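Local coordinates for uncharacterized protein (Neisseria gonorrhoeae, PDB 5V77) that is of unknown function but folds into an almost all-beta, curled antiparallel sheet and forms a two-chain assembly in the crystal, at residues V17-I22 against L33-T38; N42-I47 against F108-K113; F73-P78 against V95-K100. All coordinates share one frame; numbering follows the deposited sequence.

Contact 1 (V17-I22 against L33-T38)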
ATOM      1  N   VAL A  17      13.308  -7.739  12.576  1.00 30.64           N
ATOM      2  CA  VAL A  17      13.686  -7.110  11.321  1.00 28.86           C
ATOM      3  C   VAL A  17      13.170  -5.671  11.287  1.00 29.81           C
ATOM      4  O   VAL A  17      12.344  -5.259  12.098  1.00 35.24           O
ATOM      5  CB  VAL A  17      13.156  -7.893  10.108  1.00 28.38           C
ATOM      6  CG1 VAL A  17      13.827  -9.262  10.037  1.00 31.36           C
ATOM      7  CG2 VAL A  17      11.656  -8.026  10.227  1.00 27.66           C
ATOM      8  N   SER A  18      13.634  -4.925  10.288  1.00 28.25           N
ATOM      9  CA  SER A  18      13.268  -3.521  10.108  1.00 27.37           C
ATOM     10  C   SER A  18      12.749  -3.338   8.691  1.00 27.59           C
ATOM     11  O   SER A  18      13.512  -3.486   7.735  1.00 27.58           O
ATOM     12  CB  SER A  18      14.473  -2.617  10.364  1.00 34.94           C
ATOM     13  OG  SER A  18      14.121  -1.253  10.177  1.00 37.15           O
ATOM     14  N   LEU A  19      11.461  -3.011   8.564  1.00 26.20           N
ATOM     15  CA  LEU A  19      10.848  -2.757   7.264  1.00 26.25           C
ATOM     16  C   LEU A  19      11.181  -1.348   6.783  1.00 27.62           C
ATOM     17  O   LEU A  19      10.940  -0.369   7.498  1.00 28.24           O
ATOM     18  CB  LEU A  19       9.336  -2.929   7.367  1.00 22.61           C
ATOM     19  CG  LEU A  19       8.526  -2.539   6.124  1.00 21.44           C
ATOM     20  CD1 LEU A  19       8.776  -3.564   5.037  1.00 20.73           C
ATOM     21  CD2 LEU A  19       7.068  -2.507   6.493  1.00 24.42           C
ATOM     22  N   TYR A  20      11.726  -1.230   5.565  1.00 23.32           N
ATOM     23  CA  TYR A  20      12.087   0.087   5.059  1.00 27.49           C
ATOM     24  C   TYR A  20      11.403   0.455   3.752  1.00 27.22           C
ATOM     25  O   TYR A  20      11.546   1.601   3.313  1.00 26.09           O
ATOM     26  CB  TYR A  20      13.615   0.228   4.896  1.00 27.21           C
ATOM     27  CG  TYR A  20      14.255  -0.605   3.797  1.00 25.50           C
ATOM     28  CD1 TYR A  20      14.774  -1.870   4.062  1.00 28.09           C
ATOM     29  CD2 TYR A  20      14.365  -0.112   2.497  1.00 29.81           C
ATOM     30  CE1 TYR A  20      15.366  -2.637   3.042  1.00 25.08           C
ATOM     31  CE2 TYR A  20      14.951  -0.858   1.480  1.00 27.53           C
ATOM     32  CZ  TYR A  20      15.449  -2.125   1.763  1.00 34.12           C
ATOM     33  OH  TYR A  20      16.042  -2.868   0.759  1.00 29.65           O
ATOM     34  N   GLU A  21      10.661  -0.453   3.125  1.00 27.39           N
ATOM     35  CA  GLU A  21       9.923  -0.055   1.933  1.00 28.31           C
ATOM     36  C   GLU A  21       8.861  -1.087   1.593  1.00 25.35           C
ATOM     37  O   GLU A  21       8.962  -2.267   1.941  1.00 21.47           O
ATOM     38  CB  GLU A  21      10.850   0.145   0.734  1.00 25.38           C
ATOM     39  CG  GLU A  21      11.509  -1.125   0.306  1.00 25.81           C
ATOM     40  CD  GLU A  21      12.385  -0.939  -0.899  1.00 37.44           C
ATOM     41  OE1 GLU A  21      12.728   0.211  -1.217  1.00 33.42           O
ATOM     42  OE2 GLU A  21      12.739  -1.951  -1.532  1.00 37.82           O
ATOM     43  N   ILE A  22       7.862  -0.617   0.858  1.00 21.12           N
ATOM     44  CA  ILE A  22       6.741  -1.421   0.378  1.00 22.24           C
ATOM     45  C   ILE A  22       6.546  -1.019  -1.072  1.00 22.71           C
ATOM     46  O   ILE A  22       6.262   0.147  -1.349  1.00 25.41           O
ATOM     47  CB  ILE A  22       5.454  -1.161   1.182  1.00 24.91           C
ATOM     48  CG1 ILE A  22       5.653  -1.515   2.668  1.00 24.64           C
ATOM     49  CG2 ILE A  22       4.297  -1.952   0.588  1.00 24.13           C
ATOM     50  CD1 ILE A  22       4.480  -1.085   3.534  1.00 27.94           C
ATOM     51  N   LEU A  33       7.925  -6.326   0.305  1.00 18.12           N
ATOM     52  CA  LEU A  33       8.341  -5.647   1.521  1.00 19.44           C
ATOM     53  C   LEU A  33       9.810  -5.962   1.739  1.00 20.37           C
ATOM     54  O   LEU A  33      10.192  -7.131   1.687  1.00 18.94           O
ATOM     55  CB  LEU A  33       7.507  -6.126   2.714  1.00 21.42           C
ATOM     56  CG  LEU A  33       6.126  -5.499   2.925  1.00 22.97           C
ATOM     57  CD1 LEU A  33       5.212  -5.764   1.733  1.00 25.79           C
ATOM     58  CD2 LEU A  33       5.484  -6.061   4.192  1.00 23.79           C
ATOM     59  N   SER A  34      10.639  -4.934   1.958  1.00 19.10           N
ATOM     60  CA  SER A  34      12.071  -5.159   2.118  1.00 20.15           C
ATOM     61  C   SER A  34      12.524  -4.761   3.511  1.00 22.19           C
ATOM     62  O   SER A  34      12.017  -3.792   4.086  1.00 23.16           O
ATOM     63  CB  SER A  34      12.879  -4.396   1.075  1.00 25.34           C
ATOM     64  OG  SER A  34      12.569  -4.900  -0.216  1.00 30.78           O
ATOM     65  N   PHE A  35      13.527  -5.495   4.013  1.00 22.08           N
ATOM     66  CA  PHE A  35      13.911  -5.445   5.416  1.00 23.17           C
ATOM     67  C   PHE A  35      15.421  -5.383   5.566  1.00 24.97           C
ATOM     68  O   PHE A  35      16.160  -5.972   4.773  1.00 25.51           O
ATOM     69  CB  PHE A  35      13.423  -6.686   6.176  1.00 23.22           C
ATOM     70  CG  PHE A  35      11.938  -6.901   6.101  1.00 23.36           C
ATOM     71  CD1 PHE A  35      11.379  -7.581   5.020  1.00 21.79           C
ATOM     72  CD2 PHE A  35      11.104  -6.434   7.116  1.00 23.58           C
ATOM     73  CE1 PHE A  35       9.995  -7.794   4.944  1.00 23.09           C
ATOM     74  CE2 PHE A  35       9.729  -6.642   7.058  1.00 28.07           C
ATOM     75  CZ  PHE A  35       9.169  -7.318   5.973  1.00 25.09           C
ATOM     76  N   THR A  36      15.865  -4.685   6.609  1.00 26.32           N
ATOM     77  CA  THR A  36      17.222  -4.788   7.139  1.00 28.54           C
ATOM     78  C   THR A  36      17.201  -5.562   8.452  1.00 30.52           C
ATOM     79  O   THR A  36      16.148  -5.779   9.059  1.00 30.23           O
ATOM     80  CB  THR A  36      17.841  -3.401   7.380  1.00 30.32           C
ATOM     81  OG1 THR A  36      17.029  -2.676   8.322  1.00 30.19           O
ATOM     82  CG2 THR A  36      17.941  -2.616   6.073  1.00 30.19           C
ATOM     83  N   ASP A  37      18.390  -5.985   8.885  1.00 31.44           N
ATOM     84  CA  ASP A  37      18.549  -6.554  10.213  1.00 37.80           C
ATOM     85  C   ASP A  37      18.637  -5.424  11.235  1.00 39.52           C
ATOM     86  O   ASP A  37      18.807  -4.252  10.888  1.00 45.61           O
ATOM     87  CB  ASP A  37      19.792  -7.448  10.282  1.00 39.91           C
ATOM     88  CG  ASP A  37      21.092  -6.657  10.263  1.00 48.66           C
ATOM     89  OD1 ASP A  37      21.467  -6.093  11.313  1.00 58.24           O
ATOM     90  OD2 ASP A  37      21.760  -6.619   9.208  1.00 48.48           O
ATOM     91  N   THR A  38      18.490  -5.778  12.508  1.00 46.38           N
ATOM     92  CA  THR A  38      18.489  -4.776  13.565  1.00 50.67           C
ATOM     93  C   THR A  38      19.777  -4.794  14.383  1.00 65.19           C
ATOM     94  O   THR A  38      19.806  -4.254  15.492  1.00 74.38           O
ATOM     95  CB  THR A  38      17.261  -4.960  14.463  1.00 53.23           C
ATOM     96  OG1 THR A  38      17.274  -6.273  15.034  1.00 55.35           O
ATOM     97  CG2 THR A  38      15.960  -4.786  13.635  1.00 46.49           C
TER
HETATM   98  O   HOH W   1      15.389  -0.454   7.892  1.00 44.96           O
HETATM   99  O   HOH W   2      10.674  -3.834  -1.656  1.00 31.39           O
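Leu19 lays its CD1 methyl over one face of the Phe35 ring. This CH-pi contact measures 4.1 Å from Leu19 CD1 to the centroid of the Phe35 ring. The methyl stands 23° off the ring normal, shifted toward the rim. Val17 meets the same ring obliquely, with its CG2 3.5 Å from Phe35 CD2. Leu33 continues this apolar face. Its CB is 3.7 Å from Leu19 CD1, and the two leucine side chains cross obliquely. Ile22 and Leu33 instead lie side by side, pointing the same way, with Ile22 CG1 4.0 Å from Leu33 CG. The face made by Leu19, Ile22, Leu33 and Phe35 is buried. Ile77, Ile99 and Ile101 add to it, and Phe14 meets the Phe35 ring edge-to-face.

The two segments are the arms of a beta hairpin, strands 17-25 and 30-37. Ser18 and Thr36 form a hydrogen-bonded pair, joined N to O in both directions. Beyond Leu19 the pairing slips. Tyr20 and Glu21 both stand opposite Ser34, which makes a beta bulge. Tyr20 N donates to Ser34 O at 3.0 Å, and Ser34 N donates to Glu21 O.

Tyr20 CG sits between the backbone N and the carbonyl carbon (chi1 69°). The ring reaches back across the partner strand, with Tyr20 CZ 3.5 Å from Ser34 CB. Thr36 CG2 also approaches this ring. On the face of Ser18, Glu21, Ser34 and Thr36, water fills in between polar ends. One molecule hydrogen-bonds to Ser18 OG at 2.7 Å and Thr36 OG1 at 2.8 Å. A second donates to Glu21 OE2 and also hydrogen-bonds to Ser34 OG.

Contact 2 (N42-I47 against F108-K113)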
ATOM      1  N   ASN A  42      22.329  -4.033   8.039  1.00 43.31           N
ATOM      2  CA  ASN A  42      22.500  -4.331   6.629  1.00 38.22           C
ATOM      3  C   ASN A  42      21.214  -4.894   6.047  1.00 35.60           C
ATOM      4  O   ASN A  42      20.316  -5.335   6.767  1.00 34.26           O
ATOM      5  CB  ASN A  42      23.642  -5.327   6.418  1.00 45.10           C
ATOM      6  CG  ASN A  42      25.001  -4.720   6.694  1.00 49.36           C
ATOM      7  OD1 ASN A  42      25.757  -5.214   7.525  1.00 50.79           O
ATOM      8  ND2 ASN A  42      25.319  -3.645   5.989  1.00 54.20           N
ATOM      9  N   TYR A  43      21.141  -4.884   4.719  1.00 34.48           N
ATOM     10  CA  TYR A  43      20.052  -5.554   4.033  1.00 33.78           C
ATOM     11  C   TYR A  43      19.902  -6.977   4.549  1.00 32.69           C
ATOM     12  O   TYR A  43      20.891  -7.670   4.792  1.00 32.00           O
ATOM     13  CB  TYR A  43      20.310  -5.578   2.532  1.00 31.76           C
ATOM     14  CG  TYR A  43      19.186  -6.230   1.775  1.00 24.69           C
ATOM     15  CD1 TYR A  43      18.022  -5.521   1.502  1.00 24.08           C
ATOM     16  CD2 TYR A  43      19.272  -7.554   1.357  1.00 24.38           C
ATOM     17  CE1 TYR A  43      16.978  -6.099   0.804  1.00 21.96           C
ATOM     18  CE2 TYR A  43      18.227  -8.154   0.662  1.00 23.04           C
ATOM     19  CZ  TYR A  43      17.093  -7.424   0.391  1.00 22.80           C
ATOM     20  OH  TYR A  43      16.062  -8.006  -0.289  1.00 22.60           O
ATOM     21  N   PHE A  44      18.659  -7.408   4.724  1.00 29.21           N
ATOM     22  CA  PHE A  44      18.405  -8.784   5.144  1.00 32.16           C
ATOM     23  C   PHE A  44      17.621  -9.551   4.087  1.00 28.64           C
ATOM     24  O   PHE A  44      18.089 -10.591   3.607  1.00 28.43           O
ATOM     25  CB  PHE A  44      17.690  -8.818   6.506  1.00 34.91           C
ATOM     26  CG  PHE A  44      17.303 -10.215   6.954  1.00 32.03           C
ATOM     27  CD1 PHE A  44      18.268 -11.120   7.362  1.00 38.19           C
ATOM     28  CD2 PHE A  44      15.976 -10.621   6.940  1.00 34.86           C
ATOM     29  CE1 PHE A  44      17.915 -12.399   7.769  1.00 37.16           C
ATOM     30  CE2 PHE A  44      15.619 -11.896   7.339  1.00 32.28           C
ATOM     31  CZ  PHE A  44      16.586 -12.780   7.755  1.00 34.22           C
ATOM     32  N   GLY A  45      16.450  -9.078   3.688  1.00 21.98           N
ATOM     33  CA  GLY A  45      15.694  -9.847   2.723  1.00 19.68           C
ATOM     34  C   GLY A  45      14.333  -9.239   2.473  1.00 21.88           C
ATOM     35  O   GLY A  45      14.120  -8.044   2.694  1.00 20.92           O
ATOM     36  N   TYR A  46      13.430 -10.069   1.967  1.00 18.12           N
ATOM     37  CA  TYR A  46      12.177  -9.508   1.460  1.00 19.12           C
ATOM     38  C   TYR A  46      11.060 -10.526   1.609  1.00 22.50           C
ATOM     39  O   TYR A  46      11.303 -11.733   1.697  1.00 21.15           O
ATOM     40  CB  TYR A  46      12.310  -9.090  -0.011  1.00 17.74           C
ATOM     41  CG  TYR A  46      12.603 -10.246  -0.953  1.00 19.02           C
ATOM     42  CD1 TYR A  46      11.572 -11.063  -1.441  1.00 19.51           C
ATOM     43  CD2 TYR A  46      13.910 -10.524  -1.355  1.00 19.21           C
ATOM     44  CE1 TYR A  46      11.846 -12.135  -2.300  1.00 21.29           C
ATOM     45  CE2 TYR A  46      14.192 -11.591  -2.210  1.00 18.28           C
ATOM     46  CZ  TYR A  46      13.157 -12.382  -2.680  1.00 20.59           C
ATOM     47  OH  TYR A  46      13.444 -13.439  -3.523  1.00 23.03           O
ATOM     48  N   ILE A  47       9.831 -10.021   1.636  1.00 20.90           N
ATOM     49  CA  ILE A  47       8.628 -10.847   1.526  1.00 15.86           C
ATOM     50  C   ILE A  47       7.900 -10.398   0.276  1.00 21.95           C
ATOM     51  O   ILE A  47       7.567  -9.211   0.134  1.00 21.40           O
ATOM     52  CB  ILE A  47       7.719 -10.707   2.757  1.00 21.79           C
ATOM     53  CG1 ILE A  47       8.441 -11.209   4.000  1.00 20.76           C
ATOM     54  CG2 ILE A  47       6.403 -11.473   2.535  1.00 22.30           C
ATOM     55  CD1 ILE A  47       7.707 -10.851   5.303  1.00 22.32           C
ATOM     56  N   PHE A 108       9.480 -15.694   0.468  1.00 26.16           N
ATOM     57  CA  PHE A 108      10.417 -14.789   1.117  1.00 22.39           C
ATOM     58  C   PHE A 108      11.828 -15.361   1.065  1.00 29.33           C
ATOM     59  O   PHE A 108      12.027 -16.571   0.915  1.00 30.35           O
ATOM     60  CB  PHE A 108       9.986 -14.509   2.562  1.00 23.65           C
ATOM     61  CG  PHE A 108       9.733 -15.747   3.381  1.00 31.13           C
ATOM     62  CD1 PHE A 108      10.760 -16.344   4.099  1.00 32.08           C
ATOM     63  CD2 PHE A 108       8.463 -16.306   3.454  1.00 35.06           C
ATOM     64  CE1 PHE A 108      10.534 -17.481   4.860  1.00 38.11           C
ATOM     65  CE2 PHE A 108       8.233 -17.452   4.213  1.00 36.98           C
ATOM     66  CZ  PHE A 108       9.274 -18.035   4.921  1.00 42.73           C
ATOM     67  N   GLU A 109      12.808 -14.456   1.159  1.00 22.26           N
ATOM     68  CA  GLU A 109      14.230 -14.776   1.241  1.00 24.85           C
ATOM     69  C   GLU A 109      14.828 -13.857   2.301  1.00 24.08           C
ATOM     70  O   GLU A 109      14.430 -12.683   2.405  1.00 22.16           O
ATOM     71  CB  GLU A 109      14.973 -14.580  -0.099  1.00 24.47           C
ATOM     72  CG  GLU A 109      14.722 -15.636  -1.169  1.00 32.53           C
ATOM     73  CD  GLU A 109      15.676 -16.806  -1.058  1.00 48.48           C
ATOM     74  OE1 GLU A 109      16.038 -17.389  -2.108  1.00 55.91           O
ATOM     75  OE2 GLU A 109      16.074 -17.133   0.078  1.00 43.30           O
ATOM     76  N   PRO A 110      15.771 -14.347   3.115  1.00 22.80           N
ATOM     77  CA  PRO A 110      16.240 -15.738   3.124  1.00 25.32           C
ATOM     78  C   PRO A 110      15.219 -16.651   3.792  1.00 26.06           C
ATOM     79  O   PRO A 110      14.231 -16.156   4.329  1.00 27.12           O
ATOM     80  CB  PRO A 110      17.547 -15.654   3.919  1.00 26.39           C
ATOM     81  CG  PRO A 110      17.364 -14.542   4.821  1.00 26.98           C
ATOM     82  CD  PRO A 110      16.529 -13.516   4.054  1.00 21.85           C
ATOM     83  N   LEU A 111      15.444 -17.967   3.735  1.00 35.11           N
ATOM     84  CA  LEU A 111      14.510 -18.898   4.352  1.00 45.25           C
ATOM     85  C   LEU A 111      14.679 -18.988   5.860  1.00 50.28           C
ATOM     86  O   LEU A 111      13.784 -19.505   6.534  1.00 51.97           O
ATOM     87  CB  LEU A 111      14.651 -20.283   3.719  1.00 49.05           C
ATOM     88  CG  LEU A 111      14.269 -20.339   2.239  1.00 51.25           C
ATOM     89  CD1 LEU A 111      14.227 -21.773   1.713  1.00 58.45           C
ATOM     90  CD2 LEU A 111      12.937 -19.627   2.003  1.00 51.58           C
ATOM     91  N   GLY A 112      15.782 -18.482   6.402  1.00 47.85           N
ATOM     92  CA  GLY A 112      16.000 -18.448   7.838  1.00 50.07           C
ATOM     93  C   GLY A 112      17.238 -17.636   8.143  1.00 51.77           C
ATOM     94  O   GLY A 112      18.022 -17.305   7.251  1.00 44.53           O
ATOM     95  N   LYS A 113      17.406 -17.309   9.422  1.00 60.06           N
ATOM     96  CA  LYS A 113      18.541 -16.477   9.832  1.00 64.22           C
ATOM     97  C   LYS A 113      19.815 -17.309   9.961  1.00 69.52           C
ATOM     98  O   LYS A 113      19.778 -18.539   9.972  1.00 76.42           O
ATOM     99  CB  LYS A 113      18.245 -15.754  11.150  1.00 64.80           C
ATOM    100  OXT LYS A 113      20.919 -16.770  10.050  1.00 68.74           O
TER
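Tyr46 and Glu109 are tied by two backbone hydrogen bonds. Tyr46 N donates to Glu109 O at 2.8 Å. The return bond, from Glu109 N to Tyr46 O, is longer at 3.2 Å. Glu109 O also takes a CA-H contact from Gly45, whose CA lies 3.1 Å away.

The side chains of this pair lie side by side and point the same way. Tyr46 OH is 3.5 Å from Glu109 CG, and CE2 and CZ of the ring lie against Glu109 CB. Ring and carboxylate planes are 69° apart. Glu109 N sits over the centre of the Tyr46 ring.

On the other face, Ile47 CG1 packs 3.9 Å from Phe108 CB. Ile13 of strand 9-13 touches both residues. The outermost packing is Phe44 against Pro110, which follows a cis peptide bond. The Phe44 and Pro110 side chains cross at about a right angle. Pro110 CD lies over one face of the Phe44 ring, 3.9 Å from its centroid, in a CH-pi contact. Pro110 CG meets Phe44 CZ at 3.5 Å.

Phe44 and Gly45 both face Phe35 on the neighbouring strand, which is a classic beta bulge. The bulge belongs to the pairing with strand 30-37. Just after it, Tyr46 and Ile47 pair antiparallel with the last strand, 105-109.

Contact 3 (F73-P78 against V95-K100)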
ATOM      1  N   PHE A  73       8.631   4.412   8.283  1.00 40.73           N
ATOM      2  CA  PHE A  73       9.884   3.725   7.983  1.00 35.58           C
ATOM      3  C   PHE A  73      11.052   4.444   8.643  1.00 36.50           C
ATOM      4  O   PHE A  73      11.090   5.674   8.653  1.00 38.65           O
ATOM      5  CB  PHE A  73      10.140   3.671   6.476  1.00 34.38           C
ATOM      6  CG  PHE A  73       9.052   3.000   5.689  1.00 32.36           C
ATOM      7  CD1 PHE A  73       8.413   1.861   6.161  1.00 35.16           C
ATOM      8  CD2 PHE A  73       8.677   3.512   4.458  1.00 30.33           C
ATOM      9  CE1 PHE A  73       7.406   1.242   5.405  1.00 30.27           C
ATOM     10  CE2 PHE A  73       7.674   2.904   3.697  1.00 32.46           C
ATOM     11  CZ  PHE A  73       7.032   1.785   4.171  1.00 33.24           C
ATOM     12  N   PRO A  74      12.040   3.718   9.195  1.00 36.21           N
ATOM     13  CA  PRO A  74      12.106   2.251   9.262  1.00 35.33           C
ATOM     14  C   PRO A  74      11.168   1.732  10.338  1.00 35.05           C
ATOM     15  O   PRO A  74      11.053   2.353  11.388  1.00 37.63           O
ATOM     16  CB  PRO A  74      13.574   1.964   9.633  1.00 40.97           C
ATOM     17  CG  PRO A  74      14.285   3.283   9.542  1.00 54.60           C
ATOM     18  CD  PRO A  74      13.251   4.346   9.736  1.00 38.31           C
ATOM     19  N   LEU A  75      10.493   0.623  10.087  1.00 33.23           N
ATOM     20  CA  LEU A  75       9.531   0.078  11.036  1.00 35.11           C
ATOM     21  C   LEU A  75      10.124  -1.180  11.660  1.00 35.12           C
ATOM     22  O   LEU A  75      10.244  -2.208  10.991  1.00 33.79           O
ATOM     23  CB  LEU A  75       8.209  -0.215  10.328  1.00 32.88           C
ATOM     24  CG  LEU A  75       7.036  -0.736  11.159  1.00 33.96           C
ATOM     25  CD1 LEU A  75       6.546   0.349  12.110  1.00 37.24           C
ATOM     26  CD2 LEU A  75       5.905  -1.214  10.239  1.00 32.44           C
ATOM     27  N   PHE A  76      10.445  -1.122  12.942  0.50 36.48           N
ATOM     28  CA  PHE A  76      11.031  -2.278  13.604  0.50 36.90           C
ATOM     29  C   PHE A  76       9.936  -3.270  13.995  0.50 36.99           C
ATOM     30  O   PHE A  76       8.912  -2.887  14.568  0.50 38.56           O
ATOM     31  CB  PHE A  76      11.852  -1.808  14.802  0.50 40.61           C
ATOM     32  CG  PHE A  76      12.875  -0.763  14.434  0.50 45.67           C
ATOM     33  CD1 PHE A  76      12.849   0.495  15.008  0.50 57.24           C
ATOM     34  CD2 PHE A  76      13.829  -1.030  13.464  0.50 42.23           C
ATOM     35  CE1 PHE A  76      13.781   1.454  14.649  0.50 60.83           C
ATOM     36  CE2 PHE A  76      14.758  -0.084  13.099  0.50 46.19           C
ATOM     37  CZ  PHE A  76      14.738   1.163  13.696  0.50 57.26           C
ATOM     38  N   ILE A  77      10.143  -4.543  13.645  1.00 35.46           N
ATOM     39  CA  ILE A  77       9.123  -5.577  13.756  1.00 35.22           C
ATOM     40  C   ILE A  77       9.690  -6.754  14.540  1.00 39.65           C
ATOM     41  O   ILE A  77      10.674  -7.368  14.105  1.00 35.55           O
ATOM     42  CB  ILE A  77       8.642  -6.041  12.371  1.00 32.30           C
ATOM     43  CG1 ILE A  77       8.001  -4.884  11.596  1.00 31.83           C
ATOM     44  CG2 ILE A  77       7.661  -7.193  12.504  1.00 32.41           C
ATOM     45  CD1 ILE A  77       7.716  -5.231  10.140  1.00 32.35           C
ATOM     46  N   PRO A  78       9.106  -7.106  15.690  1.00 39.06           N
ATOM     47  CA  PRO A  78       9.552  -8.325  16.390  1.00 40.65           C
ATOM     48  C   PRO A  78       9.405  -9.595  15.564  1.00 38.77           C
ATOM     49  O   PRO A  78      10.300 -10.451  15.588  1.00 39.05           O
ATOM     50  CB  PRO A  78       8.653  -8.352  17.634  1.00 43.64           C
ATOM     51  CG  PRO A  78       8.255  -6.914  17.841  1.00 44.16           C
ATOM     52  CD  PRO A  78       8.099  -6.359  16.456  1.00 40.95           C
ATOM     53  N   VAL A  95       2.479  -3.818  15.118  1.00 38.66           N
ATOM     54  CA  VAL A  95       3.435  -3.111  15.970  1.00 39.39           C
ATOM     55  C   VAL A  95       2.878  -1.739  16.319  1.00 46.36           C
ATOM     56  O   VAL A  95       3.570  -0.717  16.212  1.00 44.23           O
ATOM     57  CB  VAL A  95       4.810  -2.994  15.290  1.00 37.62           C
ATOM     58  CG1 VAL A  95       5.438  -4.364  15.170  1.00 37.98           C
ATOM     59  CG2 VAL A  95       4.679  -2.365  13.911  1.00 40.05           C
ATOM     60  N   GLY A  96       1.628  -1.707  16.751  1.00 39.23           N
ATOM     61  CA  GLY A  96       0.949  -0.443  16.947  1.00 47.27           C
ATOM     62  C   GLY A  96       0.351  -0.057  15.616  1.00 38.17           C
ATOM     63  O   GLY A  96      -0.865  -0.082  15.440  1.00 43.42           O
ATOM     64  N   ILE A  97       1.217   0.270  14.659  1.00 34.42           N
ATOM     65  CA  ILE A  97       0.816   0.275  13.262  1.00 39.12           C
ATOM     66  C   ILE A  97       0.487  -1.157  12.861  1.00 30.87           C
ATOM     67  O   ILE A  97       1.136  -2.108  13.313  1.00 34.64           O
ATOM     68  CB  ILE A  97       1.952   0.876  12.418  1.00 40.58           C
ATOM     69  CG1 ILE A  97       2.091   2.368  12.740  1.00 43.07           C
ATOM     70  CG2 ILE A  97       1.751   0.620  10.944  1.00 39.52           C
ATOM     71  CD1 ILE A  97       3.508   2.848  12.727  1.00 49.51           C
ATOM     72  N   ILE A  98      -0.540  -1.331  12.037  1.00 34.26           N
ATOM     73  CA  ILE A  98      -0.954  -2.650  11.565  1.00 31.24           C
ATOM     74  C   ILE A  98      -0.896  -2.687  10.044  1.00 29.12           C
ATOM     75  O   ILE A  98      -1.397  -1.779   9.373  1.00 28.72           O
ATOM     76  CB  ILE A  98      -2.363  -3.011  12.066  1.00 41.22           C
ATOM     77  CG1 ILE A  98      -2.344  -3.114  13.595  1.00 45.15           C
ATOM     78  CG2 ILE A  98      -2.846  -4.304  11.432  1.00 43.19           C
ATOM     79  CD1 ILE A  98      -3.570  -3.756  14.196  1.00 56.41           C
ATOM     80  N   ILE A  99      -0.279  -3.740   9.507  1.00 26.77           N
ATOM     81  CA  ILE A  99      -0.226  -4.001   8.077  1.00 27.54           C
ATOM     82  C   ILE A  99      -0.721  -5.422   7.846  1.00 29.07           C
ATOM     83  O   ILE A  99      -0.222  -6.363   8.473  1.00 33.79           O
ATOM     84  CB  ILE A  99       1.195  -3.828   7.504  1.00 27.90           C
ATOM     85  CG1 ILE A  99       1.642  -2.367   7.601  1.00 30.61           C
ATOM     86  CG2 ILE A  99       1.239  -4.307   6.022  1.00 28.01           C
ATOM     87  CD1 ILE A  99       3.153  -2.169   7.479  1.00 31.85           C
ATOM     88  N   LYS A 100      -1.695  -5.581   6.949  1.00 23.48           N
ATOM     89  CA  LYS A 100      -2.208  -6.898   6.584  1.00 24.59           C
ATOM     90  C   LYS A 100      -2.164  -7.006   5.071  1.00 25.18           C
ATOM     91  O   LYS A 100      -2.613  -6.090   4.375  1.00 25.51           O
ATOM     92  CB  LYS A 100      -3.651  -7.118   7.058  1.00 30.94           C
ATOM     93  CG  LYS A 100      -3.862  -7.151   8.566  1.00 37.00           C
ATOM     94  CD  LYS A 100      -5.295  -7.593   8.877  1.00 44.60           C
ATOM     95  CE  LYS A 100      -5.584  -7.599  10.369  1.00 63.50           C
ATOM     96  NZ  LYS A 100      -6.992  -8.001  10.662  1.00 71.34           N
TER
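The tight turn between strands 89-94 and 98-103 packs here against the start of strand 75-84. Leu75 and Val95 reach toward each other tip to tip, with Leu75 CD1 3.8 Å from Val95 CG2. The same Leu75 CD1 lies 4.0 Å from Ile97 CD1, the two side chains meeting at a slant. The other branch, Leu75 CD2, meets Ile99 CD1 at 4.0 Å, again tip to tip. Leu75 CG is anti to the backbone N (chi1 -177°); CD1 faces Ile97, CD2 faces Ile99, and Val95 CG2 touches both methyls. The second branch of Val95 serves a different neighbour. Its CG1 rests 3.6 Å from Pro78 CD and also lies near Phe76 O.

No hydrogen bond joins the two segments, so the contact is apolar packing. Leu75 instead bonds through its backbone to Leu19, and Ile99 to Ile93. Strand 89-94 is paired with both 75-84 and 98-103. Within 95-100, Val95 N donates to Ile97 O at 2.8 Å. Ile97 N returns a weak bond to Val95 O. With Gly96 at phi 86° and psi -69°, this is a classic gamma turn, here closing a beta hairpin.

Overall arrangement
From the N terminus, strand 9-13 leads into contact 1, which closes the short hairpin of strands 17-25 and 30-37. Strand 43-58 follows, and contact 2 opens on it. That contact closes only at the C-terminal end, with strand 105-109. Contact 3 falls wholly within this long loop and brings 73-78 to 95-100. Contacts 1 and 2 adjoin, since strands 30-37 and 43-58 are neighbours. Contacts 1 and 3 adjoin through strands 17-25 and 75-84. Contacts 2 and 3 do not touch; their centres are about 17 Å apart. The pairings run on through strands 89-94 and 98-103 back to 43-58, giving a closed, barrel-like antiparallel sheet.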